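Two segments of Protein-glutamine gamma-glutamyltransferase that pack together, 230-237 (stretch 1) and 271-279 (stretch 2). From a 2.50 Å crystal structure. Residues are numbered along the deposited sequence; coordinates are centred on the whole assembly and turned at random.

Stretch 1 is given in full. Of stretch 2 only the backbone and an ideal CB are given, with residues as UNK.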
# COMPACT_ATOMS: atom_id res chain seq x y z
N GLY A 230 11.64 5.08 -11.60
CA GLY A 230 10.68 4.59 -10.63
C GLY A 230 9.88 5.73 -10.09
O GLY A 230 10.20 6.87 -10.36
N VAL A 231 8.84 5.45 -9.32
CA VAL A 231 8.04 6.54 -8.81
C VAL A 231 8.59 7.15 -7.54
O VAL A 231 8.50 8.37 -7.34
CB VAL A 231 6.60 6.10 -8.57
CG1 VAL A 231 5.74 7.21 -7.80
CG2 VAL A 231 6.03 5.76 -9.88
N LEU A 232 9.16 6.31 -6.67
CA LEU A 232 9.70 6.78 -5.41
C LEU A 232 11.10 6.30 -5.15
O LEU A 232 11.52 5.24 -5.61
CB LEU A 232 8.84 6.30 -4.25
CG LEU A 232 7.51 6.97 -3.95
CD1 LEU A 232 6.61 6.00 -3.19
CD2 LEU A 232 7.75 8.25 -3.16
N THR A 233 11.82 7.08 -4.36
CA THR A 233 13.16 6.76 -3.95
C THR A 233 13.01 6.28 -2.50
O THR A 233 12.33 6.92 -1.69
CB THR A 233 14.05 8.04 -4.02
OG1 THR A 233 14.37 8.31 -5.39
CG2 THR A 233 15.33 7.86 -3.26
N GLY A 234 13.61 5.14 -2.17
CA GLY A 234 13.49 4.68 -0.80
C GLY A 234 14.61 5.19 0.08
O GLY A 234 15.76 5.28 -0.35
N ARG A 235 14.27 5.57 1.31
CA ARG A 235 15.26 6.02 2.28
C ARG A 235 14.79 5.40 3.59
O ARG A 235 13.77 5.81 4.16
CB ARG A 235 15.24 7.53 2.44
CG ARG A 235 16.29 8.04 3.43
CD ARG A 235 17.57 8.30 2.68
NE ARG A 235 18.21 9.54 3.09
CZ ARG A 235 19.02 10.26 2.32
NH1 ARG A 235 19.55 11.36 2.79
NH2 ARG A 235 19.28 9.87 1.07
N TRP A 236 15.54 4.41 4.06
CA TRP A 236 15.18 3.69 5.25
C TRP A 236 15.57 4.32 6.55
O TRP A 236 15.14 3.85 7.61
CB TRP A 236 15.67 2.25 5.11
CG TRP A 236 15.09 1.67 3.82
CD1 TRP A 236 15.69 1.66 2.60
CD2 TRP A 236 13.72 1.23 3.59
NE1 TRP A 236 14.79 1.26 1.62
CE2 TRP A 236 13.59 1.00 2.20
CE3 TRP A 236 12.61 1.02 4.42
CZ2 TRP A 236 12.39 0.57 1.63
CZ3 TRP A 236 11.43 0.58 3.84
CH2 TRP A 236 11.33 0.37 2.46
N GLU A 237 16.38 5.39 6.49
CA GLU A 237 16.75 6.10 7.71
C GLU A 237 16.84 7.61 7.62
O GLU A 237 17.29 8.21 6.64
CB GLU A 237 18.01 5.54 8.39
CG GLU A 237 17.79 5.29 9.89
CD GLU A 237 19.06 5.21 10.67
OE1 GLU A 237 20.12 5.08 10.03
OE2 GLU A 237 19.01 5.26 11.91
N UNK A 271 8.91 4.69 2.03
CA UNK A 271 9.20 3.50 2.82
C UNK A 271 8.12 2.46 2.48
O UNK A 271 7.14 2.81 1.83
CB UNK A 271 9.23 3.81 4.32
N UNK A 272 8.27 1.20 2.91
CA UNK A 272 7.32 0.16 2.52
C UNK A 272 5.83 0.46 2.46
O UNK A 272 5.23 0.19 1.42
CB UNK A 272 7.50 -1.01 3.49
N UNK A 273 5.21 1.03 3.49
CA UNK A 273 3.76 1.32 3.38
C UNK A 273 3.41 2.45 2.38
O UNK A 273 2.28 2.51 1.89
CB UNK A 273 3.22 1.70 4.76
N UNK A 274 4.34 3.36 2.07
CA UNK A 274 4.09 4.41 1.08
C UNK A 274 4.13 3.86 -0.38
O UNK A 274 3.46 4.39 -1.27
CB UNK A 274 5.12 5.53 1.25
N UNK A 275 4.92 2.80 -0.59
CA UNK A 275 5.07 2.12 -1.89
C UNK A 275 3.78 1.33 -2.11
O UNK A 275 3.26 1.30 -3.21
CB UNK A 275 6.30 1.21 -1.93
N UNK A 276 3.32 0.65 -1.07
CA UNK A 276 2.11 -0.15 -1.17
C UNK A 276 0.89 0.74 -1.46
O UNK A 276 0.14 0.45 -2.40
CB UNK A 276 1.90 -0.95 0.12
N UNK A 277 0.71 1.81 -0.68
CA UNK A 277 -0.39 2.75 -0.89
C UNK A 277 -0.35 3.32 -2.29
O UNK A 277 -1.36 3.36 -2.93
CB UNK A 277 -0.34 3.88 0.14
N UNK A 278 0.81 3.76 -2.77
CA UNK A 278 0.90 4.29 -4.15
C UNK A 278 0.59 3.17 -5.16
O UNK A 278 0.03 3.42 -6.22
CB UNK A 278 2.29 4.88 -4.42
N UNK A 279 0.95 1.93 -4.85
CA UNK A 279 0.66 0.80 -5.77
C UNK A 279 -0.84 0.62 -5.80
O UNK A 279 -1.42 0.41 -6.85
CB UNK A 279 1.36 -0.49 -5.34

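Stretch 2 enters as a single extended residue and then turns into a helix that runs nearly antiparallel to strand 232-234, with an angle of 160° between their directions and 9.9 Å between their axes at closest approach.

Position 271, with phi/psi of -133/170, lies just before the helix, at its N-cap. Its CB points sideways, 3.9 Å from Trp-236 CZ3 and 5.0 Å from Arg-235 O, a carbonyl that offers an acceptor. A side chain with a donor and enough length to pass the indole would suit, such as Gln, Lys or Arg; a short Ser could serve the cap but would fall short of that carbonyl. The residue is Gln-271. Its NE2 donates a hydrogen bond to Arg-235 O at 2.6 Å, nearly straight at 161°, while its CG lies 3.7 Å from Trp-236 CE3.

At 272 the CB points sideways and the ideal atom is 4.2 Å from Trp-236 CH2. Stretch 1 asks only for a side chain that can lie against the indole rim, and Ala, Ser, Cys or a larger residue directed past it would serve. Cys-272 is found, its CB 4.1 Å from Trp-236 CH2; the indole comes closer still to the backbone, with CH2 3.2 Å from Cys-272 N.

Position 273 points away, so stretch 1 scarcely restricts it; it is Trp-273, which makes no contact.

At 274 the CB points toward stretch 1, 4.7 Å from Leu-232 CD1. The hydrocarbon surface there favours Val, Ile, Leu or Ala. Val-274, rotamer t, brings CG1 to 3.8 Å from Leu-232 CD1.

Position 275 starts sideways, with its CB 5.0 Å from Leu-232 CD1. Beyond it lies a space bordered by Leu-232, Gly-234 and Trp-236, suited to Phe, Leu or Met. Phe-275, rotamer m, reaches into it and meets all three at its ring edge: CD1 is 3.6 Å from Leu-232 CD1, CZ is 4.0 Å from Gly-234 CA, and CE2 is 3.6 Å from Trp-236 CZ2. The two aromatic rings meet rim to rim, their planes at 76°. An ideal CB on Gly-234 would lie only 3.4 Å from Phe-275 CZ, so the bare glycine leaves room for the ring.

Positions 276 and 277 are out of reach, and stretch 1 sets no preference; both are alanine.

At 278, one turn after 274, the CB again points toward stretch 1, 4.6 Å from Leu-232 CD1 and 5.4 Å from Val-231 CG1. A branched aliphatic can touch both. Val-278 does so, with CG2 4.1 Å from Leu-232 CD1 and CG1 4.2 Å from Val-231 CG1.

Position 279 is out of reach and holds Ala-279.

Stretch 2 (271-279) QCWVFAAVA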
# COMPACT_ATOMS: atom_id res chain seq x y z
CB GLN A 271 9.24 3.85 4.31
CG GLN A 271 10.67 4.13 4.73
CD GLN A 271 10.81 5.03 5.94
OE1 GLN A 271 9.89 5.16 6.78
NE2 GLN A 271 11.98 5.64 6.06
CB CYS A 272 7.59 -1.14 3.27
SG CYS A 272 6.99 -1.22 4.90
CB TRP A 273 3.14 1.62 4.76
CG TRP A 273 3.48 2.96 5.21
CD1 TRP A 273 2.79 4.11 4.95
CD2 TRP A 273 4.68 3.35 5.87
NE1 TRP A 273 3.50 5.19 5.40
CE2 TRP A 273 4.67 4.75 5.96
CE3 TRP A 273 5.78 2.65 6.38
CZ2 TRP A 273 5.72 5.47 6.56
CZ3 TRP A 273 6.80 3.35 6.96
CH2 TRP A 273 6.77 4.74 7.05
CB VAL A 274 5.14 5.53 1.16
CG1 VAL A 274 4.84 6.58 0.14
CG2 VAL A 274 5.10 6.16 2.48
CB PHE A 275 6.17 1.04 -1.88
CG PHE A 275 7.55 1.55 -1.70
CD1 PHE A 275 7.88 2.87 -2.00
CD2 PHE A 275 8.52 0.73 -1.10
CE1 PHE A 275 9.13 3.37 -1.69
CE2 PHE A 275 9.79 1.21 -0.78
CZ PHE A 275 10.10 2.53 -1.07
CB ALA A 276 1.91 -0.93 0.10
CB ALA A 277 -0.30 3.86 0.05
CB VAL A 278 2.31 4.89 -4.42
CG1 VAL A 278 2.52 5.22 -5.87
CG2 VAL A 278 2.50 6.11 -3.61
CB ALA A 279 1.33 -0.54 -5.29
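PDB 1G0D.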